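Local coordinates for protein copper-transporting ATPase PAA2, chloroplastic (Arabidopsis thaliana, PDB 5LBK) that moves copper across the chloroplast thylakoid membrane at the expense of ATP, this chain being the nucleotide-binding (N) domain of the P1B-type ATPase, at residues Val6-Val20 / Val121-Ser135. Numbering follows the deposited sequence.
Sequences VVSGVASLGYEEQEV and VGREGEGIIGAIAIS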
ATOM      1  N   VAL A   6      -2.535 -14.588  -2.822  1.00 45.42           N
ATOM      2  CA  VAL A   6      -2.888 -13.763  -3.967  1.00 52.01           C
ATOM      3  C   VAL A   6      -3.682 -12.552  -3.490  1.00 39.92           C
ATOM      4  O   VAL A   6      -4.343 -12.585  -2.448  1.00 50.13           O
ATOM      5  CB  VAL A   6      -3.686 -14.592  -5.011  1.00 72.29           C
ATOM      6  CG1 VAL A   6      -5.019 -15.079  -4.425  1.00 67.31           C
ATOM      7  CG2 VAL A   6      -3.891 -13.796  -6.304  1.00 82.64           C
ATOM      8  N   VAL A   7      -3.607 -11.465  -4.255  1.00 46.71           N
ATOM      9  CA  VAL A   7      -4.395 -10.266  -3.947  1.00 37.76           C
ATOM     10  C   VAL A   7      -5.871 -10.599  -4.127  1.00 44.03           C
ATOM     11  O   VAL A   7      -6.283 -11.128  -5.167  1.00 43.06           O
ATOM     12  CB  VAL A   7      -3.952  -9.099  -4.849  1.00 37.07           C
ATOM     13  CG1 VAL A   7      -4.902  -7.954  -4.834  1.00 32.58           C
ATOM     14  CG2 VAL A   7      -2.528  -8.614  -4.482  1.00 39.10           C
ATOM     15  N   SER A   8      -6.675 -10.303  -3.111  1.00 33.95           N
ATOM     16  CA  SER A   8      -8.104 -10.555  -3.168  1.00 34.12           C
ATOM     17  C   SER A   8      -8.916  -9.276  -3.321  1.00 35.23           C
ATOM     18  O   SER A   8     -10.128  -9.339  -3.549  1.00 41.67           O
ATOM     19  CB  SER A   8      -8.526 -11.287  -1.894  1.00 55.19           C
ATOM     20  OG  SER A   8      -9.905 -11.523  -1.888  1.00 61.12           O
ATOM     21  N   GLY A   9      -8.292  -8.114  -3.210  1.00 34.35           N
ATOM     22  CA  GLY A   9      -9.054  -6.885  -3.304  1.00 31.94           C
ATOM     23  C   GLY A   9      -8.197  -5.678  -3.045  1.00 30.59           C
ATOM     24  O   GLY A   9      -7.170  -5.774  -2.376  1.00 28.10           O
ATOM     25  N   VAL A  10      -8.554  -4.565  -3.662  1.00 25.99           N
ATOM     26  CA  VAL A  10      -7.857  -3.301  -3.500  1.00 26.55           C
ATOM     27  C   VAL A  10      -8.871  -2.264  -3.069  1.00 24.73           C
ATOM     28  O   VAL A  10      -9.771  -1.947  -3.846  1.00 25.80           O
ATOM     29  CB  VAL A  10      -7.181  -2.847  -4.798  1.00 27.78           C
ATOM     30  CG1 VAL A  10      -6.465  -1.538  -4.581  1.00 36.20           C
ATOM     31  CG2 VAL A  10      -6.231  -3.946  -5.333  1.00 30.89           C
ATOM     32  N   ALA A  11      -8.691  -1.708  -1.863  1.00 25.71           N
ATOM     33  CA  ALA A  11      -9.550  -0.638  -1.352  1.00 31.82           C
ATOM     34  C   ALA A  11      -8.862   0.713  -1.475  1.00 25.94           C
ATOM     35  O   ALA A  11      -7.642   0.832  -1.308  1.00 25.75           O
ATOM     36  CB  ALA A  11      -9.933  -0.890   0.100  1.00 28.60           C
ATOM     37  N   SER A  12      -9.630   1.722  -1.862  1.00 25.82           N
ATOM     38  CA  SER A  12      -9.091   3.056  -2.004  1.00 24.76           C
ATOM     39  C   SER A  12     -10.104   4.083  -1.547  1.00 25.87           C
ATOM     40  O   SER A  12     -11.303   3.824  -1.476  1.00 26.88           O
ATOM     41  CB  SER A  12      -8.697   3.305  -3.444  1.00 27.97           C
ATOM     42  OG  SER A  12      -9.812   3.439  -4.261  1.00 35.44           O
ATOM     43  N   LEU A  13      -9.630   5.291  -1.328  1.00 27.61           N
ATOM     44  CA  LEU A  13     -10.502   6.355  -0.960  1.00 30.88           C
ATOM     45  C   LEU A  13     -10.722   7.249  -2.194  1.00 41.56           C
ATOM     46  O   LEU A  13     -11.654   7.021  -2.927  1.00 60.95           O
ATOM     47  CB  LEU A  13      -9.971   7.046   0.276  1.00 41.82           C
ATOM     48  CG  LEU A  13     -10.071   6.154   1.496  1.00 27.22           C
ATOM     49  CD1 LEU A  13      -9.166   6.486   2.663  1.00 41.41           C
ATOM     50  CD2 LEU A  13     -11.497   6.088   1.979  1.00 31.35           C
ATOM     51  N   GLY A  14      -9.884   8.211  -2.477  1.00 45.94           N
ATOM     52  CA  GLY A  14     -10.032   9.010  -3.672  1.00 48.03           C
ATOM     53  C   GLY A  14      -9.351   8.455  -4.908  1.00 57.77           C
ATOM     54  O   GLY A  14      -9.634   8.900  -6.023  1.00 68.18           O
ATOM     55  N   TYR A  15      -8.490   7.462  -4.743  1.00 37.46           N
ATOM     56  CA  TYR A  15      -7.626   6.983  -5.808  1.00 35.98           C
ATOM     57  C   TYR A  15      -8.265   5.861  -6.595  1.00 39.21           C
ATOM     58  O   TYR A  15      -9.057   5.077  -6.075  1.00 45.25           O
ATOM     59  CB  TYR A  15      -6.312   6.453  -5.227  1.00 34.09           C
ATOM     60  CG  TYR A  15      -5.242   7.503  -4.944  1.00 48.42           C
ATOM     61  CD1 TYR A  15      -4.355   7.902  -5.935  1.00 52.68           C
ATOM     62  CD2 TYR A  15      -5.102   8.067  -3.677  1.00 45.88           C
ATOM     63  CE1 TYR A  15      -3.361   8.849  -5.681  1.00 53.07           C
ATOM     64  CE2 TYR A  15      -4.118   9.018  -3.420  1.00 40.46           C
ATOM     65  CZ  TYR A  15      -3.244   9.394  -4.414  1.00 43.49           C
ATOM     66  OH  TYR A  15      -2.276  10.353  -4.151  1.00 47.77           O
ATOM     67  N   GLU A  16      -7.846   5.755  -7.851  1.00 43.89           N
ATOM     68  CA  GLU A  16      -8.137   4.585  -8.658  1.00 41.45           C
ATOM     69  C   GLU A  16      -7.422   3.366  -8.086  1.00 53.58           C
ATOM     70  O   GLU A  16      -6.276   3.447  -7.649  1.00 45.26           O
ATOM     71  CB  GLU A  16      -7.700   4.838 -10.098  1.00 47.98           C
ATOM     72  CG  GLU A  16      -8.124   6.203 -10.650  1.00 55.03           C
ATOM     73  CD  GLU A  16      -7.484   6.531 -11.986  1.00 65.35           C
ATOM     74  OE1 GLU A  16      -7.929   7.504 -12.638  1.00 64.70           O
ATOM     75  OE2 GLU A  16      -6.526   5.827 -12.374  1.00 70.23           O
ATOM     76  N   GLU A  17      -8.116   2.231  -8.083  1.00 41.36           N
ATOM     77  CA  GLU A  17      -7.516   0.978  -7.642  1.00 38.99           C
ATOM     78  C   GLU A  17      -6.148   0.754  -8.282  1.00 40.54           C
ATOM     79  O   GLU A  17      -5.170   0.411  -7.595  1.00 38.63           O
ATOM     80  CB  GLU A  17      -8.488  -0.159  -7.975  1.00 52.89           C
ATOM     81  CG  GLU A  17      -7.905  -1.544  -8.011  1.00 51.29           C
ATOM     82  CD  GLU A  17      -7.617  -2.022  -9.415  1.00 57.35           C
ATOM     83  OE1 GLU A  17      -8.499  -1.910 -10.295  1.00 66.04           O
ATOM     84  OE2 GLU A  17      -6.495  -2.514  -9.637  1.00 54.68           O
ATOM     85  N   GLN A  18      -6.048   0.975  -9.597  1.00 42.03           N
ATOM     86  CA  GLN A  18      -4.787   0.698 -10.268  1.00 44.38           C
ATOM     87  C   GLN A  18      -3.680   1.567  -9.696  1.00 41.75           C
ATOM     88  O   GLN A  18      -2.516   1.141  -9.621  1.00 41.29           O
ATOM     89  CB  GLN A  18      -4.916   0.916 -11.784  1.00 53.90           C
ATOM     90  CG  GLN A  18      -5.119   2.390 -12.225  1.00 70.02           C
ATOM     91  CD  GLN A  18      -5.028   2.619 -13.742  1.00 78.88           C
ATOM     92  OE1 GLN A  18      -4.577   1.756 -14.508  1.00 58.34           O
ATOM     93  NE2 GLN A  18      -5.444   3.808 -14.174  1.00 92.47           N
ATOM     94  N   GLU A  19      -4.005   2.804  -9.325  1.00 41.33           N
ATOM     95  CA  GLU A  19      -2.964   3.693  -8.830  1.00 40.27           C
ATOM     96  C   GLU A  19      -2.445   3.204  -7.488  1.00 50.83           C
ATOM     97  O   GLU A  19      -1.236   3.262  -7.236  1.00 36.27           O
ATOM     98  CB  GLU A  19      -3.463   5.127  -8.700  1.00 40.87           C
ATOM     99  CG  GLU A  19      -3.794   5.816 -10.009  1.00 55.41           C
ATOM    100  CD  GLU A  19      -4.114   7.310  -9.846  1.00 70.86           C
ATOM    101  OE1 GLU A  19      -3.323   8.143 -10.347  1.00 78.41           O
ATOM    102  OE2 GLU A  19      -5.157   7.653  -9.227  1.00 70.55           O
ATOM    103  N   VAL A  20      -3.349   2.711  -6.621  1.00 34.66           N
ATOM    104  CA  VAL A  20      -2.945   2.186  -5.317  1.00 31.63           C
ATOM    105  C   VAL A  20      -2.060   0.966  -5.495  1.00 34.67           C
ATOM    106  O   VAL A  20      -1.018   0.833  -4.834  1.00 31.52           O
ATOM    107  CB  VAL A  20      -4.179   1.875  -4.437  1.00 30.50           C
ATOM    108  CG1 VAL A  20      -3.779   1.118  -3.150  1.00 37.13           C
ATOM    109  CG2 VAL A  20      -4.893   3.175  -4.114  1.00 29.87           C
ATOM    110  N   VAL A 121      -1.624   1.089   2.533  1.00 20.01           N
ATOM    111  CA  VAL A 121      -0.839   1.966   1.678  1.00 21.86           C
ATOM    112  C   VAL A 121      -1.059   3.417   2.080  1.00 24.38           C
ATOM    113  O   VAL A 121      -2.201   3.899   2.123  1.00 21.31           O
ATOM    114  CB  VAL A 121      -1.178   1.752   0.196  1.00 25.44           C
ATOM    115  CG1 VAL A 121      -0.247   2.544  -0.681  1.00 30.06           C
ATOM    116  CG2 VAL A 121      -1.084   0.269  -0.095  1.00 26.01           C
ATOM    117  N   GLY A 122       0.031   4.136   2.345  1.00 21.75           N
ATOM    118  CA  GLY A 122      -0.058   5.527   2.733  1.00 21.36           C
ATOM    119  C   GLY A 122       0.907   6.415   1.970  1.00 24.61           C
ATOM    120  O   GLY A 122       1.930   5.954   1.472  1.00 26.74           O
ATOM    121  N   ARG A 123       0.551   7.703   1.854  1.00 25.73           N
ATOM    122  CA  ARG A 123       1.383   8.674   1.129  1.00 28.84           C
ATOM    123  C   ARG A 123       1.564   9.974   1.900  1.00 28.40           C
ATOM    124  O   ARG A 123       0.589  10.511   2.426  1.00 30.44           O
ATOM    125  CB  ARG A 123       0.777   8.976  -0.240  1.00 27.47           C
ATOM    126  CG  ARG A 123       1.628   9.846  -1.112  1.00 29.00           C
ATOM    127  CD  ARG A 123       1.122   9.670  -2.509  1.00 35.52           C
ATOM    128  NE  ARG A 123       1.808  10.497  -3.454  1.00 42.75           N
ATOM    129  CZ  ARG A 123       1.509  11.761  -3.707  1.00 50.30           C
ATOM    130  NH1 ARG A 123       0.514  12.377  -3.072  1.00 51.52           N
ATOM    131  NH2 ARG A 123       2.232  12.408  -4.596  1.00 52.12           N
ATOM    132  N   GLU A 124       2.802  10.518   1.928  1.00 28.50           N
ATOM    133  CA  GLU A 124       3.054  11.713   2.723  1.00 29.47           C
ATOM    134  C   GLU A 124       2.159  12.838   2.203  1.00 35.82           C
ATOM    135  O   GLU A 124       1.992  13.015   0.996  1.00 39.73           O
ATOM    136  CB  GLU A 124       4.520  12.144   2.679  1.00 32.34           C
ATOM    137  CG  GLU A 124       4.931  13.058   3.888  1.00 33.84           C
ATOM    138  CD  GLU A 124       6.416  13.036   4.199  1.00 52.24           C
ATOM    139  OE1 GLU A 124       7.206  12.842   3.258  1.00 50.26           O
ATOM    140  OE2 GLU A 124       6.784  13.267   5.381  1.00 55.88           O
ATOM    141  N   GLY A 125       1.610  13.618   3.123  1.00 33.51           N
ATOM    142  CA  GLY A 125       0.701  14.690   2.775  1.00 36.26           C
ATOM    143  C   GLY A 125      -0.746  14.277   2.643  1.00 36.71           C
ATOM    144  O   GLY A 125      -1.602  15.150   2.466  1.00 38.44           O
ATOM    145  N   GLU A 126      -1.051  12.981   2.726  1.00 34.00           N
ATOM    146  CA  GLU A 126      -2.392  12.470   2.494  1.00 34.43           C
ATOM    147  C   GLU A 126      -2.813  11.467   3.554  1.00 36.67           C
ATOM    148  O   GLU A 126      -4.001  11.263   3.788  1.00 34.48           O
ATOM    149  CB  GLU A 126      -2.486  11.769   1.135  1.00 43.55           C
ATOM    150  CG  GLU A 126      -2.367  12.661  -0.062  1.00 43.92           C
ATOM    151  CD  GLU A 126      -2.754  11.926  -1.303  1.00 46.24           C
ATOM    152  OE1 GLU A 126      -1.874  11.286  -1.906  1.00 35.84           O
ATOM    153  OE2 GLU A 126      -3.957  11.942  -1.642  1.00 46.55           O
ATOM    154  N   GLY A 127      -1.866  10.767   4.130  1.00 29.83           N
ATOM    155  CA  GLY A 127      -2.210   9.688   5.044  1.00 26.82           C
ATOM    156  C   GLY A 127      -2.522   8.391   4.316  1.00 21.53           C
ATOM    157  O   GLY A 127      -2.012   8.127   3.226  1.00 26.67           O
ATOM    158  N   ILE A 128      -3.417   7.578   4.901  1.00 25.37           N
ATOM    159  CA  ILE A 128      -3.735   6.289   4.305  1.00 19.50           C
ATOM    160  C   ILE A 128      -4.536   6.554   3.046  1.00 23.27           C
ATOM    161  O   ILE A 128      -5.475   7.354   3.066  1.00 28.48           O
ATOM    162  CB  ILE A 128      -4.545   5.399   5.263  1.00 24.20           C
ATOM    163  CG1 ILE A 128      -3.822   5.034   6.540  1.00 32.83           C
ATOM    164  CG2 ILE A 128      -4.993   4.133   4.522  1.00 26.28           C
ATOM    165  CD1 ILE A 128      -2.675   4.225   6.315  1.00 31.18           C
ATOM    166  N   ILE A 129      -4.150   5.926   1.937  1.00 21.08           N
ATOM    167  CA  ILE A 129      -4.840   6.106   0.674  1.00 25.19           C
ATOM    168  C   ILE A 129      -5.468   4.808   0.183  1.00 28.71           C
ATOM    169  O   ILE A 129      -6.256   4.838  -0.768  1.00 26.90           O
ATOM    170  CB  ILE A 129      -3.917   6.694  -0.423  1.00 28.54           C
ATOM    171  CG1 ILE A 129      -2.768   5.737  -0.764  1.00 33.36           C
ATOM    172  CG2 ILE A 129      -3.367   8.062   0.049  1.00 35.22           C
ATOM    173  CD1 ILE A 129      -2.050   6.061  -2.016  1.00 37.25           C
ATOM    174  N   GLY A 130      -5.209   3.682   0.819  1.00 25.72           N
ATOM    175  CA  GLY A 130      -5.796   2.445   0.342  1.00 24.45           C
ATOM    176  C   GLY A 130      -5.251   1.280   1.121  1.00 22.38           C
ATOM    177  O   GLY A 130      -4.487   1.426   2.083  1.00 21.87           O
ATOM    178  N   ALA A 131      -5.703   0.109   0.718  1.00 22.89           N
ATOM    179  CA  ALA A 131      -5.314  -1.122   1.358  1.00 23.02           C
ATOM    180  C   ALA A 131      -5.413  -2.232   0.325  1.00 26.91           C
ATOM    181  O   ALA A 131      -6.239  -2.185  -0.595  1.00 28.21           O
ATOM    182  CB  ALA A 131      -6.191  -1.405   2.558  1.00 27.10           C
ATOM    183  N   ILE A 132      -4.588  -3.252   0.504  1.00 22.93           N
ATOM    184  CA  ILE A 132      -4.608  -4.423  -0.336  1.00 19.93           C
ATOM    185  C   ILE A 132      -4.942  -5.633   0.520  1.00 26.19           C
ATOM    186  O   ILE A 132      -4.235  -5.939   1.489  1.00 27.19           O
ATOM    187  CB  ILE A 132      -3.272  -4.605  -1.057  1.00 27.89           C
ATOM    188  CG1 ILE A 132      -2.976  -3.334  -1.863  1.00 32.63           C
ATOM    189  CG2 ILE A 132      -3.402  -5.735  -1.956  1.00 27.93           C
ATOM    190  CD1 ILE A 132      -1.570  -3.224  -2.296  1.00 52.28           C
ATOM    191  N   ALA A 133      -6.014  -6.335   0.157  1.00 28.67           N
ATOM    192  CA  ALA A 133      -6.383  -7.569   0.830  1.00 27.77           C
ATOM    193  C   ALA A 133      -5.700  -8.762   0.171  1.00 26.27           C
ATOM    194  O   ALA A 133      -5.741  -8.915  -1.055  1.00 36.16           O
ATOM    195  CB  ALA A 133      -7.891  -7.773   0.789  1.00 34.37           C
ATOM    196  N   ILE A 134      -5.095  -9.607   0.993  1.00 42.26           N
ATOM    197  CA  ILE A 134      -4.425 -10.817   0.546  1.00 44.68           C
ATOM    198  C   ILE A 134      -5.165 -12.021   1.108  1.00 57.59           C
ATOM    199  O   ILE A 134      -5.700 -11.975   2.221  1.00 62.34           O
ATOM    200  CB  ILE A 134      -2.955 -10.820   1.014  1.00 52.34           C
ATOM    201  CG1 ILE A 134      -2.265  -9.509   0.618  1.00 46.87           C
ATOM    202  CG2 ILE A 134      -2.212 -12.038   0.458  1.00 51.64           C
ATOM    203  CD1 ILE A 134      -2.132  -9.307  -0.866  1.00 50.71           C
ATOM    204  N   SER A 135      -5.181 -13.107   0.338  1.00 47.03           N
ATOM    205  CA  SER A 135      -5.756 -14.374   0.794  1.00 47.31           C
ATOM    206  C   SER A 135      -4.713 -15.490   0.770  1.00 52.65           C
ATOM    207  O   SER A 135      -4.076 -15.707  -0.251  1.00 54.74           O
ATOM    208  CB  SER A 135      -6.955 -14.763  -0.080  1.00 61.92           C
ATOM    209  OG  SER A 135      -8.016 -13.856   0.145  1.00 68.30           O
TER
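The ring of Y15 has I129 over one face, where CD1 lies 4.2 Å from the ring centroid in a CH-pi contact offset toward the rim, and in its plane, at the edge, come CD of E19 and OE1 of E126. I129 reaches the ring because CG1 sits between its backbone N and carbonyl carbon (chi1 64°), while its CG2 packs against CE2. The Y15 hydroxyl donates a very short hydrogen bond, 2.5 Å, from OH to E126 OE1, with ring and carboxylate planes turned 51° apart. That same OE1 takes R123 NH1 from above the carboxylate plane in a salt bridge of 2.9 Å, a positive charge that probably helps keep the carboxylate ionised. An alanine in place of E126 would probably leave the Y15 hydroxyl without its acceptor and the R123 guanidinium without this counter-charge.

The tyrosine follows the first strand of the N-domain sheet, which is antiparallel and six-stranded; 7-12 is an edge strand and pairs with 127-134, the last strand, so that the two ends of the domain meet. A131 and A11 exchange two bonds, the one from A11 N to A131 O being 2.8 Å long. A classic bulge interrupts the register where S8 and G9 both face A133: S8 N gives A133 O a bond of 2.7 Å, and G9 N adds a weak one. Beyond it, V7 CG2 rests against both I132 CG2 and I134 CD1, the latter 3.7 Å away, on the face covered by helix 34-45. Helix 91-102 packs on the A11 and A131 face. From helix 17-27, V20 lays CG1 over G130, where a side chain would clash with that methyl and with A11 O.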